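Local coordinates for protein kinase containing Z-DNA binding domains (Danio rerio, PDB 4LB6) that binds left-handed Z-DNA through its N-terminal Zalpha domain and, as a GCN2-subfamily kinase, probably phosphorylates the translation initiation factor eIF2alpha, at residues Glu9-Arg21 against Leu35-Leu49. Residues are numbered along the deposited sequence; the frame is centred on the assembly and turned at random.
With nucleotides of chain B.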
loop_
_atom_site.group_PDB
_atom_site.type_symbol
_atom_site.label_atom_id
_atom_site.label_comp_id
_atom_site.label_asym_id
_atom_site.label_seq_id
_atom_site.Cartn_x
_atom_site.Cartn_y
_atom_site.Cartn_z
ATOM N N GLU A 9 -7.075 -21.248 -15.162
ATOM C CA GLU A 9 -6.203 -22.414 -15.237
ATOM C C GLU A 9 -6.260 -23.327 -14.021
ATOM O O GLU A 9 -6.108 -22.925 -12.837
ATOM C CB GLU A 9 -4.730 -22.041 -15.493
ATOM C CG GLU A 9 -4.259 -22.278 -16.941
ATOM C CD GLU A 9 -4.546 -23.696 -17.499
ATOM O OE1 GLU A 9 -3.965 -24.703 -17.007
ATOM O OE2 GLU A 9 -5.350 -23.801 -18.455
ATOM N N ASN A 10 -6.373 -24.600 -14.347
ATOM C CA ASN A 10 -6.109 -25.661 -13.402
ATOM C C ASN A 10 -4.666 -25.569 -12.957
ATOM O O ASN A 10 -4.359 -25.880 -11.816
ATOM C CB ASN A 10 -6.460 -27.002 -14.043
ATOM C CG ASN A 10 -7.900 -27.027 -14.490
ATOM O OD1 ASN A 10 -8.716 -26.257 -13.965
ATOM N ND2 ASN A 10 -8.231 -27.883 -15.464
ATOM N N GLU A 11 -3.783 -25.083 -13.830
ATOM C CA GLU A 11 -2.380 -24.958 -13.441
ATOM C C GLU A 11 -2.180 -23.906 -12.339
ATOM O O GLU A 11 -1.404 -24.099 -11.409
ATOM C CB GLU A 11 -1.472 -24.631 -14.628
ATOM C CG GLU A 11 0.009 -24.529 -14.232
ATOM C CD GLU A 11 0.718 -25.905 -14.188
ATOM O OE1 GLU A 11 0.244 -26.870 -14.827
ATOM O OE2 GLU A 11 1.757 -26.021 -13.510
ATOM N N ILE A 12 -2.833 -22.763 -12.493
ATOM C CA ILE A 12 -2.771 -21.720 -11.452
ATOM C C ILE A 12 -3.295 -22.287 -10.159
ATOM O O ILE A 12 -2.704 -22.104 -9.103
ATOM C CB ILE A 12 -3.659 -20.486 -11.818
ATOM C CG1 ILE A 12 -3.137 -19.814 -13.067
ATOM C CG2 ILE A 12 -3.797 -19.480 -10.637
ATOM C CD1 ILE A 12 -1.734 -19.362 -12.927
ATOM N N GLU A 13 -4.435 -22.975 -10.238
ATOM C CA GLU A 13 -5.059 -23.423 -9.010
ATOM C C GLU A 13 -4.190 -24.488 -8.379
ATOM O O GLU A 13 -4.048 -24.492 -7.179
ATOM C CB GLU A 13 -6.522 -23.876 -9.208
ATOM C CG GLU A 13 -7.458 -22.691 -9.181
ATOM C CD GLU A 13 -8.928 -22.959 -9.471
ATOM O OE1 GLU A 13 -9.406 -24.100 -9.371
ATOM O OE2 GLU A 13 -9.626 -21.965 -9.774
ATOM N N MET A 14 -3.608 -25.379 -9.179
ATOM C CA MET A 14 -2.685 -26.375 -8.627
ATOM C C MET A 14 -1.506 -25.693 -7.936
ATOM O O MET A 14 -1.076 -26.104 -6.834
ATOM C CB MET A 14 -2.188 -27.322 -9.737
ATOM C CG MET A 14 -1.009 -28.182 -9.299
ATOM S SD MET A 14 -0.512 -29.301 -10.617
ATOM C CE MET A 14 -2.099 -29.971 -11.093
ATOM N N ARG A 15 -0.974 -24.659 -8.582
ATOM C CA ARG A 15 0.193 -23.960 -8.033
ATOM C C ARG A 15 -0.129 -23.215 -6.710
ATOM O O ARG A 15 0.668 -23.193 -5.773
ATOM C CB ARG A 15 0.802 -23.012 -9.082
ATOM C CG ARG A 15 1.665 -23.766 -10.172
ATOM C CD ARG A 15 2.202 -22.753 -11.241
ATOM N NE ARG A 15 3.217 -21.865 -10.655
ATOM C CZ ARG A 15 3.401 -20.561 -10.933
ATOM N NH1 ARG A 15 2.633 -19.898 -11.807
ATOM N NH2 ARG A 15 4.380 -19.921 -10.305
ATOM N N ILE A 16 -1.325 -22.664 -6.624
ATOM C CA ILE A 16 -1.762 -22.030 -5.391
ATOM C C ILE A 16 -1.916 -23.057 -4.274
ATOM O O ILE A 16 -1.442 -22.846 -3.146
ATOM C CB ILE A 16 -3.107 -21.310 -5.591
ATOM C CG1 ILE A 16 -2.847 -20.087 -6.495
ATOM C CG2 ILE A 16 -3.667 -20.799 -4.195
ATOM C CD1 ILE A 16 -4.132 -19.355 -7.066
ATOM N N CYS A 17 -2.547 -24.178 -4.600
ATOM C CA CYS A 17 -2.810 -25.167 -3.581
ATOM C C CYS A 17 -1.491 -25.784 -3.149
ATOM O O CYS A 17 -1.309 -26.173 -1.991
ATOM C CB CYS A 17 -3.738 -26.254 -4.105
ATOM S SG CYS A 17 -5.464 -25.642 -4.205
ATOM N N ASP A 18 -0.576 -25.887 -4.089
ATOM C CA ASP A 18 0.718 -26.484 -3.753
ATOM C C ASP A 18 1.519 -25.553 -2.823
ATOM O O ASP A 18 2.209 -25.993 -1.913
ATOM C CB ASP A 18 1.478 -26.758 -5.034
ATOM C CG ASP A 18 2.826 -27.386 -4.787
ATOM O OD1 ASP A 18 2.915 -28.607 -4.550
ATOM O OD2 ASP A 18 3.801 -26.618 -4.848
ATOM N N TYR A 19 1.416 -24.253 -3.075
ATOM C CA TYR A 19 1.995 -23.276 -2.161
ATOM C C TYR A 19 1.442 -23.427 -0.720
ATOM O O TYR A 19 2.213 -23.505 0.284
ATOM C CB TYR A 19 1.799 -21.840 -2.713
ATOM C CG TYR A 19 2.487 -20.814 -1.841
ATOM C CD1 TYR A 19 1.878 -20.346 -0.704
ATOM C CD2 TYR A 19 3.771 -20.388 -2.116
ATOM C CE1 TYR A 19 2.520 -19.461 0.132
ATOM C CE2 TYR A 19 4.409 -19.453 -1.278
ATOM C CZ TYR A 19 3.779 -19.035 -0.162
ATOM O OH TYR A 19 4.387 -18.132 0.719
ATOM N N LEU A 20 0.120 -23.487 -0.622
ATOM C CA LEU A 20 -0.517 -23.689 0.669
ATOM C C LEU A 20 -0.134 -25.055 1.296
ATOM O O LEU A 20 0.046 -25.144 2.500
ATOM C CB LEU A 20 -2.020 -23.548 0.560
ATOM C CG LEU A 20 -2.519 -22.128 0.189
ATOM C CD1 LEU A 20 -4.008 -22.161 -0.036
ATOM C CD2 LEU A 20 -2.170 -21.030 1.212
ATOM N N ARG A 21 -0.024 -26.101 0.493
ATOM C CA ARG A 21 0.413 -27.400 1.049
ATOM C C ARG A 21 1.761 -27.290 1.735
ATOM O O ARG A 21 1.963 -27.841 2.824
ATOM C CB ARG A 21 0.484 -28.496 -0.017
ATOM C CG ARG A 21 0.924 -29.845 0.555
ATOM C CD ARG A 21 1.013 -30.827 -0.576
ATOM N NE ARG A 21 2.015 -30.408 -1.548
ATOM C CZ ARG A 21 3.319 -30.590 -1.410
ATOM N NH1 ARG A 21 3.808 -31.217 -0.326
ATOM N NH2 ARG A 21 4.145 -30.161 -2.363
ATOM N N LEU A 35 4.674 -17.006 -6.714
ATOM C CA LEU A 35 4.191 -17.589 -7.964
ATOM C C LEU A 35 4.366 -16.655 -9.167
ATOM O O LEU A 35 4.145 -17.060 -10.313
ATOM C CB LEU A 35 2.720 -17.989 -7.826
ATOM C CG LEU A 35 2.405 -19.022 -6.738
ATOM C CD1 LEU A 35 0.951 -19.425 -6.843
ATOM C CD2 LEU A 35 3.338 -20.237 -6.825
ATOM N N LYS A 36 4.721 -15.395 -8.899
ATOM C CA LYS A 36 4.804 -14.372 -9.937
ATOM C C LYS A 36 3.531 -14.272 -10.761
ATOM O O LYS A 36 3.579 -14.356 -11.979
ATOM C CB LYS A 36 6.062 -14.574 -10.816
ATOM C CG LYS A 36 7.350 -14.655 -10.032
ATOM C CD LYS A 36 8.530 -14.927 -10.969
ATOM C CE LYS A 36 9.603 -15.841 -10.363
ATOM N NZ LYS A 36 10.809 -15.900 -11.256
ATOM N N LEU A 37 2.387 -14.112 -10.084
ATOM C CA LEU A 37 1.093 -13.886 -10.724
ATOM C C LEU A 37 0.534 -12.529 -10.197
ATOM O O LEU A 37 1.054 -11.979 -9.229
ATOM C CB LEU A 37 0.106 -14.982 -10.355
ATOM C CG LEU A 37 0.602 -16.392 -10.783
ATOM C CD1 LEU A 37 -0.239 -17.417 -9.981
ATOM C CD2 LEU A 37 0.438 -16.560 -12.292
ATOM N N GLU A 38 -0.498 -11.977 -10.836
ATOM C CA GLU A 38 -1.133 -10.775 -10.267
ATOM C C GLU A 38 -1.850 -11.201 -8.992
ATOM O O GLU A 38 -2.442 -12.266 -8.942
ATOM C CB GLU A 38 -2.176 -10.182 -11.263
ATOM C CG GLU A 38 -1.560 -9.597 -12.564
ATOM C CD GLU A 38 -1.053 -8.144 -12.389
ATOM O OE1 GLU A 38 -1.467 -7.439 -11.441
ATOM O OE2 GLU A 38 -0.224 -7.699 -13.199
ATOM N N LYS A 39 -1.897 -10.312 -8.035
ATOM C CA LYS A 39 -2.657 -10.503 -6.784
ATOM C C LYS A 39 -4.115 -10.780 -7.112
ATOM O O LYS A 39 -4.691 -11.718 -6.563
ATOM C CB LYS A 39 -2.555 -9.273 -5.896
ATOM C CG LYS A 39 -3.342 -9.376 -4.559
ATOM C CD LYS A 39 -3.166 -8.159 -3.636
ATOM C CE LYS A 39 -3.977 -6.928 -4.018
ATOM N NZ LYS A 39 -5.410 -7.064 -3.490
ATOM N N SER A 40 -4.698 -10.029 -8.045
ATOM C CA SER A 40 -6.111 -10.226 -8.337
ATOM C C SER A 40 -6.349 -11.638 -8.930
ATOM O O SER A 40 -7.413 -12.272 -8.667
ATOM C CB SER A 40 -6.585 -9.147 -9.308
ATOM O OG SER A 40 -5.841 -9.299 -10.502
ATOM N N THR A 41 -5.404 -12.151 -9.738
ATOM C CA THR A 41 -5.578 -13.499 -10.278
ATOM C C THR A 41 -5.507 -14.529 -9.161
ATOM O O THR A 41 -6.254 -15.500 -9.137
ATOM C CB THR A 41 -4.454 -13.792 -11.276
ATOM O OG1 THR A 41 -4.549 -12.816 -12.339
ATOM C CG2 THR A 41 -4.537 -15.232 -11.798
ATOM N N VAL A 42 -4.563 -14.370 -8.236
ATOM C CA VAL A 42 -4.520 -15.336 -7.157
ATOM C C VAL A 42 -5.803 -15.217 -6.291
ATOM O O VAL A 42 -6.394 -16.239 -5.895
ATOM C CB VAL A 42 -3.245 -15.138 -6.306
ATOM C CG1 VAL A 42 -3.242 -16.067 -5.099
ATOM C CG2 VAL A 42 -1.982 -15.371 -7.185
ATOM N N ASN A 43 -6.230 -13.999 -5.982
ATOM C CA ASN A 43 -7.457 -13.891 -5.189
ATOM C C ASN A 43 -8.667 -14.487 -5.918
ATOM O O ASN A 43 -9.510 -15.107 -5.258
ATOM C CB ASN A 43 -7.787 -12.428 -4.757
ATOM C CG ASN A 43 -7.346 -12.122 -3.349
ATOM O OD1 ASN A 43 -7.273 -13.000 -2.492
ATOM N ND2 ASN A 43 -7.069 -10.817 -3.083
ATOM N N ARG A 44 -8.808 -14.257 -7.232
ATOM C CA ARG A 44 -9.960 -14.824 -7.974
ATOM C C ARG A 44 -9.979 -16.338 -7.719
ATOM O O ARG A 44 -11.040 -16.936 -7.396
ATOM C CB ARG A 44 -9.833 -14.537 -9.508
ATOM C CG ARG A 44 -10.791 -15.288 -10.472
ATOM C CD ARG A 44 -10.469 -14.886 -11.946
ATOM N NE ARG A 44 -10.233 -13.448 -11.981
ATOM C CZ ARG A 44 -9.145 -12.852 -12.470
ATOM N NH1 ARG A 44 -8.207 -13.554 -13.076
ATOM N NH2 ARG A 44 -9.015 -11.537 -12.376
ATOM N N HIS A 45 -8.809 -16.951 -7.877
ATOM C CA HIS A 45 -8.746 -18.414 -7.698
ATOM C C HIS A 45 -8.911 -18.871 -6.256
ATOM O O HIS A 45 -9.482 -19.936 -6.038
ATOM C CB HIS A 45 -7.481 -18.982 -8.373
ATOM C CG HIS A 45 -7.576 -18.938 -9.867
ATOM N ND1 HIS A 45 -8.383 -19.805 -10.588
ATOM C CD2 HIS A 45 -7.035 -18.091 -10.771
ATOM C CE1 HIS A 45 -8.291 -19.518 -11.874
ATOM N NE2 HIS A 45 -7.474 -18.486 -12.015
ATOM N N LEU A 46 -8.413 -18.102 -5.273
ATOM C CA LEU A 46 -8.617 -18.491 -3.873
ATOM C C LEU A 46 -10.107 -18.504 -3.532
ATOM O O LEU A 46 -10.613 -19.462 -2.899
ATOM C CB LEU A 46 -7.911 -17.481 -2.946
ATOM C CG LEU A 46 -6.403 -17.762 -2.838
ATOM C CD1 LEU A 46 -5.721 -16.547 -2.135
ATOM C CD2 LEU A 46 -6.098 -19.013 -2.049
ATOM N N TYR A 47 -10.812 -17.452 -3.964
ATOM C CA TYR A 47 -12.266 -17.361 -3.677
ATOM C C TYR A 47 -13.003 -18.492 -4.381
ATOM O O TYR A 47 -13.897 -19.145 -3.798
ATOM C CB TYR A 47 -12.862 -15.967 -4.002
ATOM C CG TYR A 47 -12.556 -15.005 -2.862
ATOM C CD1 TYR A 47 -11.371 -14.241 -2.859
ATOM C CD2 TYR A 47 -13.373 -14.980 -1.714
ATOM C CE1 TYR A 47 -11.059 -13.405 -1.772
ATOM C CE2 TYR A 47 -13.085 -14.144 -0.632
ATOM C CZ TYR A 47 -11.917 -13.378 -0.637
ATOM O OH TYR A 47 -11.660 -12.527 0.441
ATOM N N SER A 48 -12.630 -18.758 -5.626
ATOM C CA SER A 48 -13.182 -19.940 -6.339
ATOM C C SER A 48 -12.895 -21.291 -5.663
ATOM O O SER A 48 -13.772 -22.185 -5.616
ATOM C CB SER A 48 -12.671 -19.989 -7.781
ATOM O OG SER A 48 -13.076 -21.219 -8.364
ATOM N N LEU A 49 -11.665 -21.470 -5.193
ATOM C CA LEU A 49 -11.319 -22.699 -4.472
ATOM C C LEU A 49 -12.031 -22.778 -3.124
ATOM O O LEU A 49 -12.274 -23.862 -2.608
ATOM C CB LEU A 49 -9.819 -22.787 -4.228
ATOM C CG LEU A 49 -8.962 -23.041 -5.439
ATOM C CD1 LEU A 49 -7.508 -22.579 -5.251
ATOM C CD2 LEU A 49 -9.050 -24.547 -5.747
ATOM P P DG B 5 -8.156 -8.282 -5.669
ATOM O OP1 DG B 5 -7.003 -8.632 -4.821
ATOM O OP2 DG B 5 -8.025 -7.534 -6.970
ATOM O "O5'" DG B 5 -8.977 -9.610 -5.920
ATOM C "C5'" DG B 5 -10.180 -9.634 -6.823
ATOM C "C4'" DG B 5 -10.907 -10.951 -6.687
ATOM O "O4'" DG B 5 -11.350 -11.179 -5.345
ATOM C "C3'" DG B 5 -12.234 -10.932 -7.508
ATOM O "O3'" DG B 5 -11.853 -11.525 -8.758
ATOM C "C2'" DG B 5 -13.113 -11.878 -6.735
ATOM C "C1'" DG B 5 -12.624 -11.845 -5.290
ATOM N N9 DG B 5 -13.402 -11.078 -4.308
ATOM C C8 DG B 5 -13.857 -11.586 -3.126
ATOM N N7 DG B 5 -14.445 -10.698 -2.342
ATOM C C5 DG B 5 -14.435 -9.522 -3.088
ATOM C C6 DG B 5 -14.899 -8.226 -2.720
ATOM O O6 DG B 5 -15.451 -7.897 -1.673
ATOM N N1 DG B 5 -14.643 -7.255 -3.692
ATOM C C2 DG B 5 -13.947 -7.531 -4.857
ATOM N N2 DG B 5 -13.729 -6.479 -5.692
ATOM N N3 DG B 5 -13.494 -8.781 -5.169
ATOM C C4 DG B 5 -13.749 -9.716 -4.249
ATOM P P DC B 4 -9.254 -9.529 0.173
ATOM O OP1 DC B 4 -9.625 -11.006 0.239
ATOM O OP2 DC B 4 -7.855 -9.162 -0.347
ATOM O "O5'" DC B 4 -10.323 -8.905 -0.754
ATOM C "C5'" DC B 4 -10.667 -9.490 -2.097
ATOM C "C4'" DC B 4 -10.720 -8.480 -3.217
ATOM O "O4'" DC B 4 -11.779 -7.506 -2.864
ATOM C "C3'" DC B 4 -9.416 -7.652 -3.387
ATOM O "O3'" DC B 4 -9.134 -7.378 -4.782
ATOM C "C2'" DC B 4 -9.783 -6.313 -2.643
ATOM C "C1'" DC B 4 -11.247 -6.227 -3.069
ATOM N N1 DC B 4 -11.957 -5.319 -2.150
ATOM C C2 DC B 4 -12.074 -3.984 -2.487
ATOM O O2 DC B 4 -11.622 -3.590 -3.544
ATOM N N3 DC B 4 -12.666 -3.128 -1.608
ATOM C C4 DC B 4 -13.111 -3.598 -0.423
ATOM N N4 DC B 4 -13.710 -2.639 0.374
ATOM C C5 DC B 4 -12.954 -4.957 -0.026
ATOM C C6 DC B 4 -12.361 -5.762 -0.921
ATOM P P DC B 6 -12.338 -10.931 -10.179
ATOM O OP1 DC B 6 -12.541 -12.067 -11.121
ATOM O OP2 DC B 6 -11.630 -9.759 -10.652
ATOM O "O5'" DC B 6 -13.867 -10.463 -9.859
ATOM C "C5'" DC B 6 -14.710 -10.241 -11.014
ATOM C "C4'" DC B 6 -15.550 -8.970 -10.675
ATOM O "O4'" DC B 6 -16.464 -9.249 -9.585
ATOM C "C3'" DC B 6 -14.757 -7.687 -10.348
ATOM O "O3'" DC B 6 -15.377 -6.584 -11.003
ATOM C "C2'" DC B 6 -14.993 -7.584 -8.824
ATOM C "C1'" DC B 6 -16.414 -8.135 -8.758
ATOM N N1 DC B 6 -16.745 -8.586 -7.396
ATOM C C2 DC B 6 -17.283 -7.617 -6.540
ATOM O O2 DC B 6 -17.389 -6.470 -6.980
ATOM N N3 DC B 6 -17.586 -7.951 -5.287
ATOM C C4 DC B 6 -17.436 -9.205 -4.908
ATOM N N4 DC B 6 -17.763 -9.546 -3.665
ATOM C C5 DC B 6 -16.903 -10.217 -5.761
ATOM C C6 DC B 6 -16.592 -9.869 -7.032
HETATM O O HOH W 1 -12.170 -23.960 -7.949
HETATM O O HOH W 2 4.202 -17.503 -12.686
#
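I16 enters a hole formed by L35, V42, L46 and L49, and this is the tightly packed heart of the crossing between helix 10-21 and helix 39-49, whose axes run 82° apart. Its CG2, anti to the backbone N, meets L46 CD2 at 3.7 Å, while CD1 reaches H45 CB at 3.6 Å. The same close packing takes in H45 ND1, which donates to E13 OE2 (2.6 Å, N-H...O 166°) in the imidazole plane and on the anti lone pair of the oxygen, with I12 CB over one ring face. C17 SG packs on L49 CD1; I12 CD1 meets L37 CD2 tip to tip at the loop before helix 39-49. The solvent side is looser and watered: R15 NH2 donates to L35 O at 2.9 Å and NH1 to water 2, while water 1 links E13 OE1 to S48 OG. The reverse side of helix 39-49, the recognition helix of this winged helix-turn-helix, holds the DNA: K39 NZ and N43 ND2 share OP1 of DG5 of chain B, and Y47 sets its ring face against C8 of that guanine and donates from OH to OP1 of DC4 of chain B (2.5 Å). Replacing Y47 by alanine would remove ring and hydroxyl, and is likely to leave that C8 without its aromatic partner and that phosphate oxygen without this donor. Apolar packing thus seats the recognition helix, and the short, nearly straight H45-E13 bond, probably strengthened by the carboxylate's charge, fixes the imidazole's rotation.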